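Local coordinates for protein dihydropteroate synthase 2 (Mycobacterium tuberculosis, PDB 2VP8) that probably binds the inhibitor dapsone but seems to lack dihydropteroate synthase activity and probably plays no part in folate metabolism, at residues 72-77 and 289-294; 66-71 and 108-113. All blocks are in the same frame, centred on the assembly; numbering follows the deposited sequence.

Contact 1. Residues 72-77 and 289-294; sequences HRAVAD and HEVAAT
Val291 faces Ala74 and Asp77 with one methyl each. CG2 meets Ala74 CB at 3.8 Å, while CG1, set anti to the backbone N (chi1 -179°), packs against the CB and carbonyl O of Asp77. Beside it the carboxylate of Asp77 reaches over the methyl of Ala292, OD2 standing 3.5 Å from Ala292 CB. The polar link between the segments runs through one water. It donates to Glu290 OE1 at 2.7 Å and accepts from Ala292 N; its leg to Asp77 OD2 is modelled implausibly short and stays doubtful. A water in this place would probably ease the repulsion between the two carboxylates. Glu290 is the N-cap of helix 291-306. Its OE2 takes Ala293 N at 2.7 Å on the syn side, 28° out of the carboxylate plane, which leaves OE1 for the water, and its backbone O receives Thr294 OG1 nearly head-on. The carbonyl O of Asp77 also accepts a hydrogen bond from Arg295 NH1. The contact thus joins the C-terminal end of helix 65-76, with the residue just after it, to the first turn of helix 291-306; beneath them Ala74 and Val291 both rest on Ala46 of strand 43-49, and Val291 also touches Ile44.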
ATOM      1  N   HIS B  72      12.888 -19.732 -13.354  1.00 36.26           N
ATOM      2  CA  HIS B  72      13.572 -20.180 -12.148  1.00 37.15           C
ATOM      3  C   HIS B  72      13.532 -19.123 -11.054  1.00 38.17           C
ATOM      4  O   HIS B  72      13.365 -19.453  -9.882  1.00 38.31           O
ATOM      5  CB  HIS B  72      15.022 -20.558 -12.428  1.00 36.71           C
ATOM      6  CG  HIS B  72      15.184 -21.768 -13.290  1.00 36.23           C
ATOM      7  ND1 HIS B  72      16.168 -21.866 -14.249  1.00 35.67           N
ATOM      8  CD2 HIS B  72      14.492 -22.930 -13.337  1.00 36.07           C
ATOM      9  CE1 HIS B  72      16.073 -23.037 -14.851  1.00 36.34           C
ATOM     10  NE2 HIS B  72      15.065 -23.702 -14.315  1.00 36.42           N
ATOM     11  N   ARG B  73      13.685 -17.859 -11.448  1.00 39.10           N
ATOM     12  CA  ARG B  73      13.705 -16.751 -10.507  1.00 40.53           C
ATOM     13  C   ARG B  73      12.318 -16.538  -9.898  1.00 40.29           C
ATOM     14  O   ARG B  73      12.179 -16.413  -8.679  1.00 40.27           O
ATOM     15  CB  ARG B  73      14.201 -15.481 -11.199  1.00 40.46           C
ATOM     16  CG  ARG B  73      15.173 -14.654 -10.368  1.00 42.56           C
ATOM     17  CD  ARG B  73      15.518 -13.296 -11.011  1.00 43.39           C
ATOM     18  NE  ARG B  73      16.117 -13.419 -12.348  1.00 49.42           N
ATOM     19  CZ  ARG B  73      15.496 -13.105 -13.492  1.00 51.42           C
ATOM     20  NH1 ARG B  73      14.241 -12.642 -13.477  1.00 52.01           N
ATOM     21  NH2 ARG B  73      16.128 -13.253 -14.659  1.00 51.36           N
ATOM     22  N   ALA B  74      11.291 -16.521 -10.745  1.00 40.24           N
ATOM     23  CA  ALA B  74       9.920 -16.320 -10.281  1.00 40.31           C
ATOM     24  C   ALA B  74       9.478 -17.400  -9.295  1.00 40.47           C
ATOM     25  O   ALA B  74       8.865 -17.097  -8.258  1.00 41.07           O
ATOM     26  CB  ALA B  74       8.962 -16.245 -11.457  1.00 40.33           C
ATOM     27  N   VAL B  75       9.788 -18.654  -9.610  1.00 39.89           N
ATOM     28  CA  VAL B  75       9.494 -19.753  -8.700  1.00 39.60           C
ATOM     29  C   VAL B  75      10.225 -19.554  -7.375  1.00 39.63           C
ATOM     30  O   VAL B  75       9.621 -19.662  -6.305  1.00 39.91           O
ATOM     31  CB  VAL B  75       9.876 -21.116  -9.309  1.00 39.45           C
ATOM     32  CG1 VAL B  75       9.566 -22.241  -8.347  1.00 39.34           C
ATOM     33  CG2 VAL B  75       9.138 -21.337 -10.614  1.00 39.72           C
ATOM     34  N   ALA B  76      11.524 -19.260  -7.465  1.00 39.49           N
ATOM     35  CA  ALA B  76      12.392 -19.048  -6.307  1.00 39.17           C
ATOM     36  C   ALA B  76      11.871 -17.937  -5.395  1.00 39.58           C
ATOM     37  O   ALA B  76      12.080 -17.972  -4.185  1.00 39.85           O
ATOM     38  CB  ALA B  76      13.793 -18.720  -6.770  1.00 38.60           C
ATOM     39  N   ASP B  77      11.205 -16.952  -5.988  1.00 39.74           N
ATOM     40  CA  ASP B  77      10.725 -15.798  -5.258  1.00 40.11           C
ATOM     41  C   ASP B  77       9.259 -15.962  -4.887  1.00 40.71           C
ATOM     42  O   ASP B  77       8.640 -15.035  -4.356  1.00 41.08           O
ATOM     43  CB  ASP B  77      10.935 -14.528  -6.086  1.00 40.02           C
ATOM     44  CG  ASP B  77      12.392 -14.114  -6.164  1.00 40.23           C
ATOM     45  OD1 ASP B  77      13.253 -14.798  -5.573  1.00 41.89           O
ATOM     46  OD2 ASP B  77      12.685 -13.102  -6.822  1.00 39.93           O
ATOM     47  N   HIS B 289       5.757  -8.474 -13.201  1.00 38.38           N
ATOM     48  CA  HIS B 289       7.062  -8.855 -13.728  1.00 38.96           C
ATOM     49  C   HIS B 289       8.009  -9.149 -12.562  1.00 39.73           C
ATOM     50  O   HIS B 289       8.665 -10.192 -12.539  1.00 40.11           O
ATOM     51  CB  HIS B 289       7.644  -7.736 -14.579  1.00 38.76           C
ATOM     52  CG  HIS B 289       6.876  -7.462 -15.829  1.00 38.38           C
ATOM     53  ND1 HIS B 289       5.830  -6.567 -15.875  1.00 38.56           N
ATOM     54  CD2 HIS B 289       7.010  -7.952 -17.082  1.00 37.94           C
ATOM     55  CE1 HIS B 289       5.348  -6.522 -17.104  1.00 38.24           C
ATOM     56  NE2 HIS B 289       6.049  -7.351 -17.857  1.00 37.99           N
ATOM     57  N   GLU B 290       8.072  -8.223 -11.605  1.00 40.31           N
ATOM     58  CA  GLU B 290       8.926  -8.359 -10.432  1.00 40.98           C
ATOM     59  C   GLU B 290       8.157  -9.071  -9.342  1.00 40.67           C
ATOM     60  O   GLU B 290       7.246  -8.494  -8.717  1.00 41.08           O
ATOM     61  CB  GLU B 290       9.394  -6.990  -9.920  1.00 41.45           C
ATOM     62  CG  GLU B 290      10.893  -6.921  -9.554  1.00 44.06           C
ATOM     63  CD  GLU B 290      11.271  -7.703  -8.280  1.00 46.48           C
ATOM     64  OE1 GLU B 290      12.062  -8.675  -8.379  1.00 47.71           O
ATOM     65  OE2 GLU B 290      10.789  -7.342  -7.187  1.00 46.34           O
ATOM     66  N   VAL B 291       8.541 -10.322  -9.111  1.00 39.99           N
ATOM     67  CA  VAL B 291       7.859 -11.190  -8.152  1.00 39.20           C
ATOM     68  C   VAL B 291       8.166 -10.832  -6.698  1.00 38.82           C
ATOM     69  O   VAL B 291       7.254 -10.708  -5.896  1.00 38.91           O
ATOM     70  CB  VAL B 291       8.200 -12.674  -8.418  1.00 39.18           C
ATOM     71  CG1 VAL B 291       7.467 -13.578  -7.441  1.00 39.41           C
ATOM     72  CG2 VAL B 291       7.853 -13.042  -9.843  1.00 38.24           C
ATOM     73  N   ALA B 292       9.449 -10.661  -6.372  1.00 38.24           N
ATOM     74  CA  ALA B 292       9.888 -10.426  -4.995  1.00 37.85           C
ATOM     75  C   ALA B 292       9.289  -9.171  -4.311  1.00 37.83           C
ATOM     76  O   ALA B 292       8.836  -9.248  -3.167  1.00 38.00           O
ATOM     77  CB  ALA B 292      11.406 -10.425  -4.913  1.00 37.47           C
ATOM     78  N   ALA B 293       9.286  -8.028  -5.001  1.00 37.48           N
ATOM     79  CA  ALA B 293       8.769  -6.786  -4.416  1.00 37.28           C
ATOM     80  C   ALA B 293       7.304  -6.963  -4.072  1.00 37.28           C
ATOM     81  O   ALA B 293       6.839  -6.537  -3.013  1.00 36.91           O
ATOM     82  CB  ALA B 293       8.956  -5.606  -5.357  1.00 36.98           C
ATOM     83  N   THR B 294       6.586  -7.620  -4.975  1.00 37.55           N
ATOM     84  CA  THR B 294       5.170  -7.883  -4.772  1.00 37.70           C
ATOM     85  C   THR B 294       4.984  -8.874  -3.633  1.00 37.66           C
ATOM     86  O   THR B 294       4.136  -8.662  -2.759  1.00 37.96           O
ATOM     87  CB  THR B 294       4.514  -8.384  -6.058  1.00 37.72           C
ATOM     88  OG1 THR B 294       4.709  -7.401  -7.084  1.00 38.44           O
ATOM     89  CG2 THR B 294       3.026  -8.608  -5.854  1.00 37.93           C
TER
HETATM   90  O   HOH W   1      11.624 -11.364  -8.175  1.00 49.83           O

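Contact 2. Residues 66-71 and 108-113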
ATOM      1  N   ALA B  66      17.550 -17.107 -20.845  1.00 33.86           N
ATOM      2  CA  ALA B  66      16.939 -15.977 -20.147  1.00 33.51           C
ATOM      3  C   ALA B  66      15.499 -16.281 -19.726  1.00 33.32           C
ATOM      4  O   ALA B  66      15.097 -15.972 -18.601  1.00 33.31           O
ATOM      5  CB  ALA B  66      16.992 -14.724 -21.015  1.00 33.45           C
ATOM      6  N   ALA B  67      14.734 -16.900 -20.621  1.00 32.97           N
ATOM      7  CA  ALA B  67      13.359 -17.292 -20.308  1.00 32.69           C
ATOM      8  C   ALA B  67      13.319 -18.374 -19.234  1.00 32.49           C
ATOM      9  O   ALA B  67      12.499 -18.309 -18.308  1.00 32.77           O
ATOM     10  CB  ALA B  67      12.629 -17.749 -21.561  1.00 32.66           C
ATOM     11  N   ARG B  68      14.196 -19.371 -19.372  1.00 32.09           N
ATOM     12  CA  ARG B  68      14.354 -20.422 -18.374  1.00 31.74           C
ATOM     13  C   ARG B  68      14.688 -19.811 -17.022  1.00 31.93           C
ATOM     14  O   ARG B  68      14.067 -20.142 -16.010  1.00 32.27           O
ATOM     15  CB  ARG B  68      15.453 -21.399 -18.783  1.00 31.73           C
ATOM     16  CG  ARG B  68      15.006 -22.499 -19.712  1.00 31.58           C
ATOM     17  CD  ARG B  68      15.924 -23.691 -19.611  1.00 31.60           C
ATOM     18  NE  ARG B  68      16.848 -23.766 -20.733  1.00 33.53           N
ATOM     19  CZ  ARG B  68      18.095 -23.320 -20.718  1.00 33.61           C
ATOM     20  NH1 ARG B  68      18.597 -22.754 -19.628  1.00 34.69           N
ATOM     21  NH2 ARG B  68      18.840 -23.447 -21.804  1.00 34.31           N
ATOM     22  N   ASP B  69      15.658 -18.898 -17.022  1.00 31.86           N
ATOM     23  CA  ASP B  69      16.092 -18.227 -15.818  1.00 31.90           C
ATOM     24  C   ASP B  69      14.966 -17.405 -15.218  1.00 32.15           C
ATOM     25  O   ASP B  69      14.775 -17.417 -14.004  1.00 32.08           O
ATOM     26  CB  ASP B  69      17.298 -17.340 -16.108  1.00 31.77           C
ATOM     27  CG  ASP B  69      18.570 -18.131 -16.340  1.00 32.02           C
ATOM     28  OD1 ASP B  69      18.598 -19.352 -16.052  1.00 32.70           O
ATOM     29  OD2 ASP B  69      19.561 -17.525 -16.806  1.00 31.45           O
ATOM     30  N   ALA B  70      14.222 -16.704 -16.077  1.00 32.76           N
ATOM     31  CA  ALA B  70      13.064 -15.906 -15.655  1.00 33.18           C
ATOM     32  C   ALA B  70      12.104 -16.756 -14.844  1.00 33.63           C
ATOM     33  O   ALA B  70      11.640 -16.335 -13.781  1.00 33.64           O
ATOM     34  CB  ALA B  70      12.353 -15.308 -16.852  1.00 33.08           C
ATOM     35  N   VAL B  71      11.832 -17.962 -15.339  1.00 34.35           N
ATOM     36  CA  VAL B  71      10.980 -18.903 -14.619  1.00 34.93           C
ATOM     37  C   VAL B  71      11.635 -19.291 -13.300  1.00 35.64           C
ATOM     38  O   VAL B  71      11.015 -19.164 -12.245  1.00 36.16           O
ATOM     39  CB  VAL B  71      10.641 -20.153 -15.461  1.00 34.73           C
ATOM     40  CG1 VAL B  71       9.905 -21.199 -14.617  1.00 33.89           C
ATOM     41  CG2 VAL B  71       9.813 -19.762 -16.658  1.00 33.86           C
ATOM     42  N   ILE B 108       6.301 -24.375 -22.485  1.00 37.26           N
ATOM     43  CA  ILE B 108       5.371 -24.946 -21.506  1.00 37.25           C
ATOM     44  C   ILE B 108       5.780 -26.382 -21.184  1.00 37.25           C
ATOM     45  O   ILE B 108       5.832 -26.767 -20.016  1.00 37.22           O
ATOM     46  CB  ILE B 108       3.909 -24.895 -21.988  1.00 37.25           C
ATOM     47  CG1 ILE B 108       3.395 -23.451 -21.982  1.00 37.92           C
ATOM     48  CG2 ILE B 108       3.017 -25.758 -21.099  1.00 37.25           C
ATOM     49  CD1 ILE B 108       2.353 -23.159 -23.051  1.00 38.40           C
ATOM     50  N   GLU B 109       6.093 -27.156 -22.225  1.00 37.32           N
ATOM     51  CA  GLU B 109       6.591 -28.521 -22.059  1.00 37.43           C
ATOM     52  C   GLU B 109       7.781 -28.566 -21.118  1.00 37.24           C
ATOM     53  O   GLU B 109       7.806 -29.385 -20.202  1.00 37.28           O
ATOM     54  CB  GLU B 109       6.962 -29.151 -23.400  1.00 37.25           C
ATOM     55  CG  GLU B 109       5.783 -29.768 -24.138  1.00 37.94           C
ATOM     56  CD  GLU B 109       6.193 -30.515 -25.395  1.00 38.21           C
ATOM     57  OE1 GLU B 109       7.384 -30.473 -25.787  1.00 39.70           O
ATOM     58  OE2 GLU B 109       5.312 -31.153 -25.999  1.00 39.83           O
ATOM     59  N   TRP B 110       8.754 -27.679 -21.344  1.00 37.12           N
ATOM     60  CA  TRP B 110       9.933 -27.590 -20.493  1.00 37.01           C
ATOM     61  C   TRP B 110       9.555 -27.184 -19.074  1.00 37.42           C
ATOM     62  O   TRP B 110      10.063 -27.758 -18.104  1.00 37.76           O
ATOM     63  CB  TRP B 110      10.978 -26.608 -21.041  1.00 36.43           C
ATOM     64  CG  TRP B 110      12.072 -26.381 -20.034  1.00 36.13           C
ATOM     65  CD1 TRP B 110      13.169 -27.171 -19.824  1.00 35.12           C
ATOM     66  CD2 TRP B 110      12.145 -25.327 -19.059  1.00 35.67           C
ATOM     67  NE1 TRP B 110      13.928 -26.664 -18.801  1.00 34.86           N
ATOM     68  CE2 TRP B 110      13.325 -25.534 -18.311  1.00 35.16           C
ATOM     69  CE3 TRP B 110      11.334 -24.224 -18.755  1.00 35.54           C
ATOM     70  CZ2 TRP B 110      13.711 -24.682 -17.265  1.00 35.21           C
ATOM     71  CZ3 TRP B 110      11.723 -23.370 -17.720  1.00 35.27           C
ATOM     72  CH2 TRP B 110      12.902 -23.607 -16.989  1.00 35.72           C
ATOM     73  N   LEU B 111       8.672 -26.193 -18.965  1.00 37.54           N
ATOM     74  CA  LEU B 111       8.293 -25.628 -17.678  1.00 37.65           C
ATOM     75  C   LEU B 111       7.641 -26.698 -16.820  1.00 37.66           C
ATOM     76  O   LEU B 111       7.998 -26.865 -15.654  1.00 37.76           O
ATOM     77  CB  LEU B 111       7.380 -24.406 -17.891  1.00 37.83           C
ATOM     78  CG  LEU B 111       6.680 -23.545 -16.820  1.00 37.81           C
ATOM     79  CD1 LEU B 111       7.247 -23.646 -15.413  1.00 39.47           C
ATOM     80  CD2 LEU B 111       6.671 -22.104 -17.273  1.00 37.52           C
ATOM     81  N   ARG B 112       6.712 -27.441 -17.417  1.00 37.82           N
ATOM     82  CA  ARG B 112       6.016 -28.533 -16.742  1.00 37.84           C
ATOM     83  C   ARG B 112       7.011 -29.611 -16.305  1.00 38.17           C
ATOM     84  O   ARG B 112       6.853 -30.212 -15.237  1.00 38.55           O
ATOM     85  CB  ARG B 112       4.957 -29.130 -17.666  1.00 37.55           C
ATOM     86  CG  ARG B 112       4.108 -30.244 -17.058  1.00 37.56           C
ATOM     87  CD  ARG B 112       2.795 -29.721 -16.536  1.00 37.44           C
ATOM     88  NE  ARG B 112       2.991 -29.072 -15.257  1.00 38.04           N
ATOM     89  CZ  ARG B 112       2.213 -28.124 -14.745  1.00 38.95           C
ATOM     90  NH1 ARG B 112       1.144 -27.672 -15.393  1.00 36.90           N
ATOM     91  NH2 ARG B 112       2.532 -27.614 -13.563  1.00 40.65           N
ATOM     92  N   GLY B 113       8.033 -29.839 -17.133  1.00 38.07           N
ATOM     93  CA  GLY B 113       9.075 -30.817 -16.845  1.00 37.60           C
ATOM     94  C   GLY B 113       9.881 -30.435 -15.621  1.00 37.70           C
ATOM     95  O   GLY B 113      10.142 -31.281 -14.762  1.00 37.67           O
TER
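Arg68 lays its aliphatic chain over one face of the Trp110 indole, where two neighbouring outer helices of the TIM barrel, 65-76 and 98-114, run side by side in the same general direction. Their local axes approach to 11.4 Å at a crossing angle of -40°. The buried, well-packed part lies on the inner side. Val71 points at helix 98-114 and sets CG1 3.7 Å from Leu111 CD1, with CG2 near Leu111 CD2; its CB meets the edge of the Trp110 ring at CZ3. Both aliphatic residues are buried and continue onto Ile82 of strand 81-85, while Phe107 also touches Val71. Toward solvent the contact is carried by Arg68 and Trp110, each partly exposed. With CG anti to the backbone N (chi1 171°), the indole extends across to helix 65-76. The arginine chain crosses it at about a right angle and bends at chi3, leaving the guanidinium plane 57° from the ring plane, not stacked on it. What covers the face is therefore methylene: Arg68 CG makes a CH-pi contact 3.6 Å from the centroid of the six-membered ring, and Arg68 CD lies 3.4 Å from Trp110 CZ2, nearer the rim.

In the fold
Helix 65-76 is common to both contacts: contact 2 uses its earlier turns to meet helix 98-114, and contact 1 its last turn and Asp77 to meet helix 291-306. Their centres are about 14 Å apart, and they touch directly where His72 NE2 comes within 3.4 Å of Trp110 CZ2, the two rings steeply inclined. Along the chain the order is 66-71, 72-77, 108-113, 289-294. Contact 2 is local, between successive helices, whereas contact 1 spans more than 200 residues and brings the last helix of the barrel beside the first. Strands 285-288, 43-49 and 81-85 are consecutive in the parallel sheet beneath, so contact 1 belongs to the closure of the TIM barrel.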